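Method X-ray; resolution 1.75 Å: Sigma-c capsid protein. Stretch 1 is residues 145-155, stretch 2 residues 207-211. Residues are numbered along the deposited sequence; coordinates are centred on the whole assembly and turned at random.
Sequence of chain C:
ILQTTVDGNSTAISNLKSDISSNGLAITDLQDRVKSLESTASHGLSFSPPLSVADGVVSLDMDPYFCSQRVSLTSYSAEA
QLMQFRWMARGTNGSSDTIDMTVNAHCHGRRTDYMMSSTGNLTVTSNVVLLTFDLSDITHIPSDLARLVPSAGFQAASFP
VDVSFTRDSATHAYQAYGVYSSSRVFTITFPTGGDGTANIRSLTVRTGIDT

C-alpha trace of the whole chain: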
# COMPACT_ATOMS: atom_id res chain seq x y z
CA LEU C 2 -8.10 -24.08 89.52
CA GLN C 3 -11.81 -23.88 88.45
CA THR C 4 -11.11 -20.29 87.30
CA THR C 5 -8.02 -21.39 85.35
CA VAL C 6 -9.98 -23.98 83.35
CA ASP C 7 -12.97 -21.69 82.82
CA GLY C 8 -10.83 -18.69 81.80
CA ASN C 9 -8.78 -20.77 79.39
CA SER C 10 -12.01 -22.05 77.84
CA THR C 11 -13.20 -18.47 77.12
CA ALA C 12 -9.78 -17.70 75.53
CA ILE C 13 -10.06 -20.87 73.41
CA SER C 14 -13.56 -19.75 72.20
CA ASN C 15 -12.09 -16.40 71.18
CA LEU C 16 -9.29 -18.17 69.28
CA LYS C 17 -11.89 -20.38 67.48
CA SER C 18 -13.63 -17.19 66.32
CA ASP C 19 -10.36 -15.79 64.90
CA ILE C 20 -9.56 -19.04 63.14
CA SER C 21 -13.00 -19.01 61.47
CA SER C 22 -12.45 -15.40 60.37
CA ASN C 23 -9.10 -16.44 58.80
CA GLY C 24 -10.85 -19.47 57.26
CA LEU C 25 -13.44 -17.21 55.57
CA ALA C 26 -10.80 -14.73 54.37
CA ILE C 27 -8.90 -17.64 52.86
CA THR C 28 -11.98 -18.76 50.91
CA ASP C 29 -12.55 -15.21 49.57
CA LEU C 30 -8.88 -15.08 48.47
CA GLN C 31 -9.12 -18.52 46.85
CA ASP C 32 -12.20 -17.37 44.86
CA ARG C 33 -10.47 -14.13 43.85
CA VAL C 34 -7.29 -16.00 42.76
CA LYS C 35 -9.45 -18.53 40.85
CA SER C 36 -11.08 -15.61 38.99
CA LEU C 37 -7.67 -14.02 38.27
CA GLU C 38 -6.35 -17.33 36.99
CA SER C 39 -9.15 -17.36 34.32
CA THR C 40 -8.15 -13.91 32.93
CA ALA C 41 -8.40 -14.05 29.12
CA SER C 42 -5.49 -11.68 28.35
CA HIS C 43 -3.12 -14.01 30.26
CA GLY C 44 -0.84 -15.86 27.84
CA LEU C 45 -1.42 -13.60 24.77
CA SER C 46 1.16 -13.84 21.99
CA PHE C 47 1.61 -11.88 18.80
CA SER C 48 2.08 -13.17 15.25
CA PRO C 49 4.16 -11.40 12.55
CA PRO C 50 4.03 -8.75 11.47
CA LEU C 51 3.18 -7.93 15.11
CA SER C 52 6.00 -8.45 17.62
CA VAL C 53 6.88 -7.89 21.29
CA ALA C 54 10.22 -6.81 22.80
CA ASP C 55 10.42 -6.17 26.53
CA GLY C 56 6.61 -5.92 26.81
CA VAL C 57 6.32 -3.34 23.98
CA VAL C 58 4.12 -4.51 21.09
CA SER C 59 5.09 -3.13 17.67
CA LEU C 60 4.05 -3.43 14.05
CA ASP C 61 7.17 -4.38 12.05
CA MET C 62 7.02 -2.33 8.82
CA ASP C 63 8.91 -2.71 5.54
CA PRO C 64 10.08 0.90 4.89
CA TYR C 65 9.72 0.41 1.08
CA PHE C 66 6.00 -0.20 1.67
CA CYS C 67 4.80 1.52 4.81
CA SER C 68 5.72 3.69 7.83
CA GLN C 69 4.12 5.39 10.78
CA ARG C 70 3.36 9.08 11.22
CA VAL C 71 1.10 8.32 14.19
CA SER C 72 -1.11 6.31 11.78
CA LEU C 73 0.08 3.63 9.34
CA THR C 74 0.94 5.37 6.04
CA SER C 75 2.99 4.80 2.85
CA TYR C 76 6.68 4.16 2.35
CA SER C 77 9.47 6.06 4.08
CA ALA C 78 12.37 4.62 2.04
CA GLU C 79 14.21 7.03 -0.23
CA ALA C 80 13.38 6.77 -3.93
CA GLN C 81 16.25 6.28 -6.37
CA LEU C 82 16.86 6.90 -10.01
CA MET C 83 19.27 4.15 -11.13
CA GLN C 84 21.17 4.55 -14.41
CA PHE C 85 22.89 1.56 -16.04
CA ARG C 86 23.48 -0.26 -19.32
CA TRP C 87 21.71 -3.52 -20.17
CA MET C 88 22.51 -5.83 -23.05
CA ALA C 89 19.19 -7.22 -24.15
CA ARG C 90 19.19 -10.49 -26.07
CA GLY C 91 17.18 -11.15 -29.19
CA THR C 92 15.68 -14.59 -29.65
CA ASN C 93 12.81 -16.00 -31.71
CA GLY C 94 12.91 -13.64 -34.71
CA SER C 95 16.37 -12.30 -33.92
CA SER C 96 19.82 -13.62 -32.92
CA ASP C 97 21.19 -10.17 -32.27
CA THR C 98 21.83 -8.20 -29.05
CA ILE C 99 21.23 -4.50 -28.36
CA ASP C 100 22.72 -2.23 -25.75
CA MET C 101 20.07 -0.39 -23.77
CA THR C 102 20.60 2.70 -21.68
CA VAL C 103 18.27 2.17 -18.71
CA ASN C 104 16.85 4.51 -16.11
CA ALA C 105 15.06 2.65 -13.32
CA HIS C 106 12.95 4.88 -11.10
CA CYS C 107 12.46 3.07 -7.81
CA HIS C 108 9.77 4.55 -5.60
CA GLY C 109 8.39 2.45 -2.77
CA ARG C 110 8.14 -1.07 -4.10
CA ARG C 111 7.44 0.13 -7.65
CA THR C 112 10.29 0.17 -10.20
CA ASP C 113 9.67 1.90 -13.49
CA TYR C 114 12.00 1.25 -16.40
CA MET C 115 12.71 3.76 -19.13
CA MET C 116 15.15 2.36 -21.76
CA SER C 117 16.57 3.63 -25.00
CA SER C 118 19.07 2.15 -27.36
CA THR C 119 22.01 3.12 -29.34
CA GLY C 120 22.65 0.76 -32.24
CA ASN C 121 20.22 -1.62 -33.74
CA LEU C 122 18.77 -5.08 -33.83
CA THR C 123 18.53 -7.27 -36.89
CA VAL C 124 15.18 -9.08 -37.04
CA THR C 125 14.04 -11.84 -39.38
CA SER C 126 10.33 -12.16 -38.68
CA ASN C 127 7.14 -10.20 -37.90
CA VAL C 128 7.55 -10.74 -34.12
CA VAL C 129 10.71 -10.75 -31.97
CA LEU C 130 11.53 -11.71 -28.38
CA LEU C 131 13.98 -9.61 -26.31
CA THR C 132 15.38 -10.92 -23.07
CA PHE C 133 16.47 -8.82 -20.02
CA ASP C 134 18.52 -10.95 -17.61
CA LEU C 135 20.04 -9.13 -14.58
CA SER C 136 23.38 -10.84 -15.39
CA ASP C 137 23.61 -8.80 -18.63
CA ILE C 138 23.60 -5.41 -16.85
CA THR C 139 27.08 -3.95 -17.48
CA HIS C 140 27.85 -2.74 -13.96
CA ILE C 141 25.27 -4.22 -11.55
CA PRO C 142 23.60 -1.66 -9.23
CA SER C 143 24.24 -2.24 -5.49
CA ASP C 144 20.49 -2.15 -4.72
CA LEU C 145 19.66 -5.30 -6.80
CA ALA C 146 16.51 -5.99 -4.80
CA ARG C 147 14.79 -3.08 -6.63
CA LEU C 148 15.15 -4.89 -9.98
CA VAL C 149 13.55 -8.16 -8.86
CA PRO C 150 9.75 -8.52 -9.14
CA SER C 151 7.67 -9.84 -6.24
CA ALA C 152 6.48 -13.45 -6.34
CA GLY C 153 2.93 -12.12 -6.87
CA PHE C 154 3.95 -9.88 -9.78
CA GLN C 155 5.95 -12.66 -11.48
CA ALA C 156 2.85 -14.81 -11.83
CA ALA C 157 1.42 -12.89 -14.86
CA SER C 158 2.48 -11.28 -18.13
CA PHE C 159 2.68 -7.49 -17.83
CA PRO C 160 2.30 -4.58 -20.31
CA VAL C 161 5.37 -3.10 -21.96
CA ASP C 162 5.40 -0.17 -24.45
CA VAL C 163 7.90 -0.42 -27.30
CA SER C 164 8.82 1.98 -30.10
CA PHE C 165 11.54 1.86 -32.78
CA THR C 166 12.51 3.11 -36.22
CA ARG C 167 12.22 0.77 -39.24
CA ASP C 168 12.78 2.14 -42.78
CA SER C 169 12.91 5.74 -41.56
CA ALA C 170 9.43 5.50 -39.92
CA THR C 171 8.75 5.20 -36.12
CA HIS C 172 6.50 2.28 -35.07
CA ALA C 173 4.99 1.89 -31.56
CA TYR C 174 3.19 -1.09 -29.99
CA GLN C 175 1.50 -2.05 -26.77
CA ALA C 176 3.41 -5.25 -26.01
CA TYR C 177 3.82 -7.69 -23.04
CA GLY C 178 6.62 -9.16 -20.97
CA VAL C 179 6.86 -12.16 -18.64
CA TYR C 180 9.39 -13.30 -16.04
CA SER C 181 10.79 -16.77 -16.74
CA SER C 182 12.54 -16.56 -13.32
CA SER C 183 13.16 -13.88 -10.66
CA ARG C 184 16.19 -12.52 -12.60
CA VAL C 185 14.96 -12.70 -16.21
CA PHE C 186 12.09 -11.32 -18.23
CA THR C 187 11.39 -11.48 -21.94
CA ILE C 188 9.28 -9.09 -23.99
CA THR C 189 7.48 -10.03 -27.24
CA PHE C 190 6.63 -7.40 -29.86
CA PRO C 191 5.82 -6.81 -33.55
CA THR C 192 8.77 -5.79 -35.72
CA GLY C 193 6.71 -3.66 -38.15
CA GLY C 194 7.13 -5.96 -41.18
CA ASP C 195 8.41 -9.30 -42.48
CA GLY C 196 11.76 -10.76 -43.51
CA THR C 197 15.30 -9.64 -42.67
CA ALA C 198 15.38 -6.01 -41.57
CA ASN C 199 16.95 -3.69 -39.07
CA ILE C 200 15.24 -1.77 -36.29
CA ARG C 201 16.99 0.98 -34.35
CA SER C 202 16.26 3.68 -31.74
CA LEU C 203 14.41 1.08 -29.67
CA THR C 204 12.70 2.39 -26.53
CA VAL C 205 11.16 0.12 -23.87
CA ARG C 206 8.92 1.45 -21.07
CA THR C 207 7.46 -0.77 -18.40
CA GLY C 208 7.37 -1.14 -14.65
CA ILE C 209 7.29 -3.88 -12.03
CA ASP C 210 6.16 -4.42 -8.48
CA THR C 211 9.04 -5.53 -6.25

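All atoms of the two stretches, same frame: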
# COMPACT_ATOMS: atom_id res chain seq x y z
N LEU C 145 20.30 -4.28 -5.90
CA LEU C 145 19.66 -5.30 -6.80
C LEU C 145 18.21 -5.71 -6.49
O LEU C 145 17.44 -6.09 -7.41
CB LEU C 145 20.54 -6.56 -6.93
CG LEU C 145 20.53 -7.28 -8.28
CD1 LEU C 145 20.66 -6.32 -9.49
CD2 LEU C 145 21.62 -8.33 -8.34
N ALA C 146 17.83 -5.59 -5.23
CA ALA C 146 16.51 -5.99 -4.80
C ALA C 146 15.44 -5.18 -5.52
O ALA C 146 14.35 -5.67 -5.73
CB ALA C 146 16.36 -5.83 -3.32
N ARG C 147 15.80 -3.97 -5.95
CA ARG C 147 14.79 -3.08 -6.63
C ARG C 147 14.53 -3.48 -8.07
O ARG C 147 13.69 -2.85 -8.73
CB ARG C 147 15.23 -1.62 -6.61
CG ARG C 147 15.53 -1.07 -5.19
CD ARG C 147 14.30 -0.55 -4.45
NE ARG C 147 13.25 -1.56 -4.25
CZ ARG C 147 13.24 -2.49 -3.29
NH1 ARG C 147 14.23 -2.59 -2.41
NH2 ARG C 147 12.21 -3.34 -3.23
N LEU C 148 15.26 -4.49 -8.58
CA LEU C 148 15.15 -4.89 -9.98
C LEU C 148 14.57 -6.29 -10.09
O LEU C 148 14.56 -6.90 -11.16
CB LEU C 148 16.53 -4.85 -10.68
CG LEU C 148 17.29 -3.52 -10.57
CD1 LEU C 148 18.61 -3.60 -11.35
CD2 LEU C 148 16.42 -2.36 -11.06
N VAL C 149 14.16 -6.82 -8.95
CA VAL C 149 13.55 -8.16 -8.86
C VAL C 149 12.07 -8.04 -8.51
O VAL C 149 11.70 -7.45 -7.48
CB VAL C 149 14.26 -9.04 -7.76
CG1 VAL C 149 13.60 -10.42 -7.72
CG2 VAL C 149 15.75 -9.22 -8.11
N PRO C 150 11.19 -8.59 -9.37
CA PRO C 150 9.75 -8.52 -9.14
C PRO C 150 9.31 -9.40 -7.96
O PRO C 150 9.98 -10.42 -7.67
CB PRO C 150 9.16 -9.09 -10.43
CG PRO C 150 10.26 -10.07 -10.91
CD PRO C 150 11.52 -9.33 -10.61
N SER C 151 8.20 -9.04 -7.33
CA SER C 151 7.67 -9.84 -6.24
C SER C 151 7.18 -11.19 -6.78
O SER C 151 6.93 -11.34 -7.95
CB SER C 151 6.51 -9.13 -5.53
OG SER C 151 5.39 -9.03 -6.40
N ALA C 152 7.03 -12.19 -5.89
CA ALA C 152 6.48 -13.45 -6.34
C ALA C 152 5.09 -13.25 -6.94
O ALA C 152 4.78 -13.86 -7.97
CB ALA C 152 6.40 -14.46 -5.16
N GLY C 153 4.29 -12.35 -6.36
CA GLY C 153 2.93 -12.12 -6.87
C GLY C 153 2.99 -11.55 -8.29
O GLY C 153 2.26 -11.98 -9.17
N PHE C 154 3.85 -10.56 -8.48
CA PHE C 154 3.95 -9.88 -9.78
C PHE C 154 4.40 -10.87 -10.87
O PHE C 154 3.88 -10.86 -11.98
CB PHE C 154 4.92 -8.68 -9.70
CG PHE C 154 4.92 -7.83 -10.95
CD1 PHE C 154 3.97 -6.80 -11.08
CD2 PHE C 154 5.79 -8.11 -12.02
CE1 PHE C 154 3.93 -5.99 -12.25
CE2 PHE C 154 5.75 -7.32 -13.19
CZ PHE C 154 4.83 -6.23 -13.29
N GLN C 155 5.35 -11.75 -10.53
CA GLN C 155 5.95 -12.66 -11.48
C GLN C 155 4.95 -13.61 -12.10
O GLN C 155 5.20 -14.14 -13.20
CB GLN C 155 7.05 -13.47 -10.78
CG GLN C 155 8.32 -12.72 -10.54
CD GLN C 155 9.34 -13.64 -9.85
OE1 GLN C 155 9.60 -14.72 -10.34
NE2 GLN C 155 9.86 -13.23 -8.71
N THR C 207 8.26 0.17 -19.17
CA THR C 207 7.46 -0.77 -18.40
C THR C 207 7.73 -0.52 -16.92
O THR C 207 8.50 0.36 -16.55
CB THR C 207 7.72 -2.27 -18.83
OG1 THR C 207 6.70 -3.11 -18.23
CG2 THR C 207 9.13 -2.78 -18.42
N GLY C 208 7.04 -1.24 -16.06
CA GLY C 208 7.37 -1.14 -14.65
C GLY C 208 6.93 -2.44 -13.99
O GLY C 208 6.16 -3.25 -14.56
N ILE C 209 7.48 -2.64 -12.80
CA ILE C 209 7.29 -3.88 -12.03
C ILE C 209 7.01 -3.55 -10.57
O ILE C 209 7.36 -2.46 -10.06
CB ILE C 209 8.55 -4.82 -12.14
CG1 ILE C 209 9.84 -4.16 -11.51
CG2 ILE C 209 8.80 -5.15 -13.66
CD1 ILE C 209 11.09 -5.13 -11.38
N ASP C 210 6.37 -4.50 -9.91
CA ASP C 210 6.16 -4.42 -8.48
C ASP C 210 7.17 -5.33 -7.86
O ASP C 210 7.22 -6.51 -8.23
CB ASP C 210 4.76 -4.90 -8.11
CG ASP C 210 3.67 -4.00 -8.67
OD1 ASP C 210 3.89 -2.78 -8.84
OD2 ASP C 210 2.57 -4.52 -8.91
N THR C 211 7.93 -4.78 -6.89
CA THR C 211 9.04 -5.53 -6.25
C THR C 211 8.65 -6.08 -4.87
O THR C 211 7.63 -5.72 -4.26
CB THR C 211 10.33 -4.67 -6.16
OG1 THR C 211 10.11 -3.60 -5.25
CG2 THR C 211 10.72 -4.12 -7.54
O HOH W 1 11.03 -0.72 -6.09

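What ties the two backbones together? A single backbone hydrogen bond crosses the contact: Ser151 N donates to Asp210 O at 2.9 Å, and its angle of 167° is nearly straight. The same carbonyl also receives a CA-H...O contact, with Pro150 CA 3.4 Å from Asp210 O. Pro150, which has no amide hydrogen, adds this weaker CA-H...O contact beside the Ser151 hydrogen bond.

How is the Arg147 side chain satisfied? Its CA-to-CB bond points away from the second stretch, but the end of the side chain comes nearer, and Arg147 NH2 donates to Thr211 OG1 at 2.9 Å, with the hydroxyl near the guanidinium plane. A water accepts from Arg147 NE at 3.0 Å and lies 3.1 Å from Thr211 OG1, bridging the pair a second time.

Which polar groups of the first stretch are served locally? Ser151 OG caps the weakly bonded helix that follows, accepting from Phe154 N at 3.0 Å. Gln155 NE2 donates to Pro150 O, also at 3.0 Å, so this carbonyl is satisfied from within its own stretch.

What does Phe154 contribute? Its ring packs over the strand: Ile209 CA sits 4.0 Å from the Phe154 ring centroid, over the face, while Phe154 CE2 meets Ile209 CG2 at 3.8 Å. Asp210 OD2 approaches Phe154 CD1 at 3.4 Å, but both carboxylate oxygens find hydrogen bonds elsewhere in the structure.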